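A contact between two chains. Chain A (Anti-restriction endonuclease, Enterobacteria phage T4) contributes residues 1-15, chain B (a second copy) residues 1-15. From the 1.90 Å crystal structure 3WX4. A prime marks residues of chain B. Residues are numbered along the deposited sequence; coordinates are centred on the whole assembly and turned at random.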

# COMPACT_ATOMS: atom_id res chain seq x y z
N MET A 1 19.01 1.45 7.56
CA MET A 1 18.13 2.17 8.51
C MET A 1 17.29 3.27 7.86
O MET A 1 17.39 3.54 6.66
CB MET A 1 18.97 2.78 9.63
CG MET A 1 20.01 3.79 9.16
SD MET A 1 20.88 4.70 10.51
CE MET A 1 20.46 6.51 10.14
N ILE A 2 16.46 3.91 8.67
CA ILE A 2 15.64 5.01 8.19
C ILE A 2 16.60 6.19 8.14
O ILE A 2 17.28 6.47 9.13
CB ILE A 2 14.51 5.32 9.18
CG1 ILE A 2 13.71 4.05 9.46
CG2 ILE A 2 13.67 6.45 8.67
CD1 ILE A 2 12.58 3.81 8.51
N ILE A 3 16.66 6.89 7.01
CA ILE A 3 17.58 8.01 6.88
C ILE A 3 16.91 9.30 6.51
O ILE A 3 17.58 10.32 6.35
CB ILE A 3 18.68 7.76 5.82
CG1 ILE A 3 18.03 7.62 4.43
CG2 ILE A 3 19.49 6.54 6.18
CD1 ILE A 3 19.02 7.39 3.31
N ASP A 4 15.59 9.25 6.36
CA ASP A 4 14.85 10.45 6.01
C ASP A 4 13.35 10.17 6.04
O ASP A 4 12.92 9.02 6.10
CB ASP A 4 15.25 10.93 4.63
CG ASP A 4 14.96 12.39 4.41
OD1 ASP A 4 14.80 13.13 5.42
OD2 ASP A 4 14.90 12.82 3.23
N SER A 5 12.56 11.24 6.02
CA SER A 5 11.11 11.08 6.03
C SER A 5 10.56 12.34 5.44
O SER A 5 11.23 13.37 5.42
CB SER A 5 10.58 10.89 7.46
OG SER A 5 10.67 12.10 8.20
N GLN A 6 9.35 12.23 4.90
CA GLN A 6 8.69 13.37 4.29
C GLN A 6 7.20 13.10 4.37
O GLN A 6 6.78 11.98 4.65
CB GLN A 6 9.14 13.54 2.85
CG GLN A 6 8.94 12.32 2.00
CD GLN A 6 9.46 12.50 0.59
OE1 GLN A 6 8.92 13.31 -0.19
NE2 GLN A 6 10.51 11.74 0.24
N SER A 7 6.41 14.14 4.16
CA SER A 7 4.96 14.04 4.25
C SER A 7 4.36 13.60 2.93
O SER A 7 4.79 14.05 1.88
CB SER A 7 4.38 15.40 4.61
OG SER A 7 4.37 16.19 3.44
N VAL A 8 3.36 12.73 2.99
CA VAL A 8 2.68 12.29 1.77
C VAL A 8 1.18 12.51 2.07
O VAL A 8 0.78 12.67 3.21
CB VAL A 8 3.04 10.80 1.47
CG1 VAL A 8 2.76 9.94 2.68
CG2 VAL A 8 2.30 10.30 0.25
N VAL A 9 0.33 12.53 1.06
CA VAL A 9 -1.07 12.78 1.32
C VAL A 9 -1.91 11.53 1.56
O VAL A 9 -1.77 10.55 0.84
CB VAL A 9 -1.68 13.58 0.16
CG1 VAL A 9 -3.15 13.92 0.47
CG2 VAL A 9 -0.87 14.90 -0.04
N GLN A 10 -2.78 11.57 2.56
CA GLN A 10 -3.72 10.47 2.82
C GLN A 10 -5.10 11.10 2.54
O GLN A 10 -5.44 12.09 3.18
CB GLN A 10 -3.66 10.00 4.29
CG GLN A 10 -4.87 9.14 4.69
CD GLN A 10 -4.78 8.59 6.13
OE1 GLN A 10 -5.79 8.56 6.87
NE2 GLN A 10 -3.60 8.12 6.52
N TYR A 11 -5.88 10.55 1.61
CA TYR A 11 -7.17 11.13 1.28
C TYR A 11 -8.30 10.43 2.02
O TYR A 11 -8.16 9.26 2.36
CB TYR A 11 -7.45 10.97 -0.22
CG TYR A 11 -6.46 11.70 -1.09
CD1 TYR A 11 -6.66 13.03 -1.40
CD2 TYR A 11 -5.28 11.08 -1.51
CE1 TYR A 11 -5.69 13.76 -2.12
CE2 TYR A 11 -4.31 11.81 -2.23
CZ TYR A 11 -4.54 13.15 -2.51
OH TYR A 11 -3.58 13.94 -3.14
N THR A 12 -9.40 11.16 2.25
CA THR A 12 -10.60 10.57 2.83
C THR A 12 -11.57 10.58 1.67
O THR A 12 -11.95 11.64 1.15
CB THR A 12 -11.16 11.39 3.97
OG1 THR A 12 -10.25 11.34 5.05
CG2 THR A 12 -12.49 10.83 4.43
N PHE A 13 -11.93 9.40 1.21
CA PHE A 13 -12.82 9.25 0.08
C PHE A 13 -14.17 8.78 0.63
O PHE A 13 -14.22 7.74 1.29
CB PHE A 13 -12.24 8.20 -0.87
CG PHE A 13 -13.01 8.05 -2.14
CD1 PHE A 13 -13.40 6.79 -2.60
CD2 PHE A 13 -13.35 9.18 -2.91
CE1 PHE A 13 -14.10 6.63 -3.78
CE2 PHE A 13 -14.05 9.05 -4.11
CZ PHE A 13 -14.44 7.77 -4.56
N LYS A 14 -15.24 9.53 0.39
CA LYS A 14 -16.57 9.15 0.86
C LYS A 14 -17.27 8.42 -0.23
O LYS A 14 -17.33 8.90 -1.36
CB LYS A 14 -17.38 10.38 1.24
CG LYS A 14 -18.81 10.12 1.72
CD LYS A 14 -19.34 11.46 2.32
CE LYS A 14 -20.82 11.48 2.43
NZ LYS A 14 -21.28 12.86 2.70
N ILE A 15 -17.79 7.23 0.07
CA ILE A 15 -18.48 6.50 -0.94
C ILE A 15 -19.91 6.53 -0.48
O ILE A 15 -20.34 5.77 0.40
CB ILE A 15 -17.91 5.07 -1.07
CG1 ILE A 15 -16.43 5.15 -1.44
CG2 ILE A 15 -18.65 4.32 -2.15
CD1 ILE A 15 -15.74 3.78 -1.58
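Chain B, residues 1-15: MIIDSQSVVQYTFKI

The first strands of two copies of the protein pair with each other along almost their whole length, and the two-fold axis that relates the copies passes between Val8 and Val8′, so that each valine faces its own symmetry mate. Both Val8 N to Val8′ O and Val8′ N to Val8 O are hydrogen bonds of 2.7 Å. The CG1 atoms of Val8 and Val8′ lie only 2.8 Å apart, too close for two methyl groups, so the exact placement of these side chains in the model deserves caution.

Chain B forms a strand from Ile2′ to Lys14′, extended except at Ile3′, where psi is 0°, and runs antiparallel to the same strand of chain A. The angle between the N-to-C directions of the two strand axes is 135°, well short of 180°, and the axes approach to 4.2 Å. Away from the centre the register is Gln6 with Gln10′, a hydrogen-bonded pair with Gln10′ N to Gln6 O at 2.7 Å and a longer, more bent return bond from Gln6 N to Gln10′ O at 3.0 Å. Ser7 with Val9′ lies between these pairs, and Ser5 with Tyr11′ just beyond Gln6; neither is a hydrogen-bonded pair. The CA atoms of Ser5 and Tyr11′ are 4.3 Å apart, and Ser5 CA makes a CA-H...O contact of 3.3 Å with Gln10′ O.

The spacing changes at Ile3, where psi is near 0°. Its N donates to Thr12′ O at 2.9 Å, while Asp4 O receives Thr12′ N at 2.9 Å, so that one residue of chain B is served by two successive residues of chain A. Beyond this step Ile2 pairs with Phe13′, and Met1 closes the ladder through Met1 N to Lys14′ O at 2.8 Å and Lys14′ N to Met1 O at 2.7 Å. Symmetry repeats each bond outside the central valine pair at the other end.

From Asp4 to Phe13 side chains alternate between the two faces; Ile3 points sideways, and Ile2 shares the face of Ser5. On that face, Ile2 CG2 packs 3.8 Å from Tyr11′ CD1, Ile2 CD1 lies 4.0 Å from Phe13′ CD2, and Ser5 CB is 3.8 Å from Val9′ CG1. On the other, with Val8, Gln6 and Thr12′, a water accepts from Gln6 NE2 at 3.1 Å, donates to Gln10′ O at 3.0 Å and is hydrogen-bonded to Thr12′ OG1 at 2.9 Å, tying the exposed glutamine to the neighbouring strand. Ile3 CG1 reaches Thr12′ CG2 at 3.6 Å. Together the stretches bury 1514 Å², summed over both sides.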

# COMPACT_ATOMS: atom_id res chain seq x y z
N MET B 1 -16.99 11.05 -3.14
CA MET B 1 -15.86 11.92 -3.53
C MET B 1 -14.81 12.10 -2.43
O MET B 1 -14.95 11.58 -1.32
CB MET B 1 -16.38 13.29 -3.95
CG MET B 1 -17.13 14.03 -2.86
SD MET B 1 -17.57 15.78 -3.27
CE MET B 1 -16.70 16.77 -1.91
N ILE B 2 -13.76 12.83 -2.75
CA ILE B 2 -12.71 13.12 -1.78
C ILE B 2 -13.30 14.22 -0.92
O ILE B 2 -13.78 15.23 -1.46
CB ILE B 2 -11.45 13.63 -2.48
CG1 ILE B 2 -11.02 12.64 -3.56
CG2 ILE B 2 -10.38 13.92 -1.47
CD1 ILE B 2 -10.10 11.57 -3.07
N ILE B 3 -13.28 14.06 0.40
CA ILE B 3 -13.86 15.07 1.28
C ILE B 3 -12.89 15.60 2.29
O ILE B 3 -13.26 16.44 3.11
CB ILE B 3 -15.08 14.53 2.07
CG1 ILE B 3 -14.64 13.40 3.00
CG2 ILE B 3 -16.16 14.09 1.11
CD1 ILE B 3 -15.76 12.82 3.84
N ASP B 4 -11.66 15.10 2.26
CA ASP B 4 -10.65 15.57 3.19
C ASP B 4 -9.29 14.96 2.84
O ASP B 4 -9.20 14.02 2.05
CB ASP B 4 -11.03 15.18 4.60
CG ASP B 4 -10.36 16.05 5.65
OD1 ASP B 4 -9.91 17.17 5.29
OD2 ASP B 4 -10.31 15.62 6.83
N SER B 5 -8.24 15.51 3.44
CA SER B 5 -6.90 15.00 3.19
C SER B 5 -6.08 15.40 4.37
O SER B 5 -6.43 16.34 5.09
CB SER B 5 -6.31 15.58 1.91
OG SER B 5 -5.98 16.95 2.08
N GLN B 6 -5.01 14.65 4.61
CA GLN B 6 -4.12 14.94 5.72
C GLN B 6 -2.77 14.37 5.34
O GLN B 6 -2.65 13.59 4.39
CB GLN B 6 -4.65 14.30 7.00
CG GLN B 6 -4.88 12.81 6.89
CD GLN B 6 -5.46 12.23 8.16
OE1 GLN B 6 -4.80 12.20 9.21
NE2 GLN B 6 -6.72 11.75 8.07
N SER B 7 -1.74 14.78 6.07
CA SER B 7 -0.38 14.35 5.79
C SER B 7 -0.05 13.06 6.50
O SER B 7 -0.44 12.86 7.64
CB SER B 7 0.60 15.42 6.29
OG SER B 7 0.71 15.28 7.69
N VAL B 8 0.66 12.17 5.81
CA VAL B 8 1.06 10.90 6.43
C VAL B 8 2.59 10.83 6.19
O VAL B 8 3.12 11.54 5.35
CB VAL B 8 0.27 9.72 5.79
CG1 VAL B 8 0.42 9.74 4.28
CG2 VAL B 8 0.72 8.39 6.36
N VAL B 9 3.30 9.98 6.91
CA VAL B 9 4.73 9.94 6.71
C VAL B 9 5.21 8.92 5.68
O VAL B 9 4.73 7.80 5.65
CB VAL B 9 5.43 9.64 8.05
CG1 VAL B 9 6.96 9.67 7.87
CG2 VAL B 9 5.00 10.72 9.10
N GLN B 10 6.15 9.33 4.83
CA GLN B 10 6.77 8.41 3.85
C GLN B 10 8.23 8.31 4.32
O GLN B 10 8.90 9.34 4.40
CB GLN B 10 6.73 8.98 2.43
CG GLN B 10 7.68 8.25 1.46
CD GLN B 10 7.58 8.76 0.00
OE1 GLN B 10 8.61 8.91 -0.69
NE2 GLN B 10 6.36 8.98 -0.47
N TYR B 11 8.73 7.12 4.64
CA TYR B 11 10.09 6.98 5.13
C TYR B 11 11.05 6.60 4.01
O TYR B 11 10.62 5.98 3.04
CB TYR B 11 10.17 5.86 6.17
CG TYR B 11 9.34 6.14 7.40
CD1 TYR B 11 9.88 6.88 8.44
CD2 TYR B 11 8.00 5.76 7.47
CE1 TYR B 11 9.09 7.25 9.55
CE2 TYR B 11 7.21 6.13 8.57
CZ TYR B 11 7.78 6.88 9.60
OH TYR B 11 7.02 7.34 10.67
N THR B 12 12.33 6.97 4.16
CA THR B 12 13.37 6.56 3.23
C THR B 12 14.18 5.58 4.05
O THR B 12 14.79 5.94 5.07
CB THR B 12 14.24 7.71 2.78
OG1 THR B 12 13.47 8.59 1.99
CG2 THR B 12 15.40 7.20 1.95
N PHE B 13 14.14 4.32 3.65
CA PHE B 13 14.85 3.28 4.35
C PHE B 13 16.05 2.89 3.49
O PHE B 13 15.87 2.51 2.34
CB PHE B 13 13.90 2.07 4.51
CG PHE B 13 14.47 0.97 5.33
CD1 PHE B 13 14.44 -0.35 4.88
CD2 PHE B 13 15.03 1.24 6.59
CE1 PHE B 13 14.95 -1.39 5.63
CE2 PHE B 13 15.55 0.21 7.38
CZ PHE B 13 15.51 -1.13 6.91
N LYS B 14 17.26 3.00 4.04
CA LYS B 14 18.47 2.63 3.30
C LYS B 14 18.82 1.22 3.64
O LYS B 14 18.91 0.86 4.81
CB LYS B 14 19.63 3.53 3.68
CG LYS B 14 20.97 3.24 3.00
CD LYS B 14 21.91 4.45 3.31
CE LYS B 14 23.34 4.12 3.09
NZ LYS B 14 24.19 5.17 3.67
N ILE B 15 19.02 0.39 2.62
CA ILE B 15 19.37 -0.97 2.89
C ILE B 15 20.79 -1.06 2.42
O ILE B 15 21.08 -1.20 1.21
CB ILE B 15 18.41 -1.95 2.18
CG1 ILE B 15 16.99 -1.70 2.66
CG2 ILE B 15 18.80 -3.37 2.48
CD1 ILE B 15 15.93 -2.59 2.00
O HOH W 1 -7.65 12.55 5.23
O HOH W 2 11.34 10.32 2.86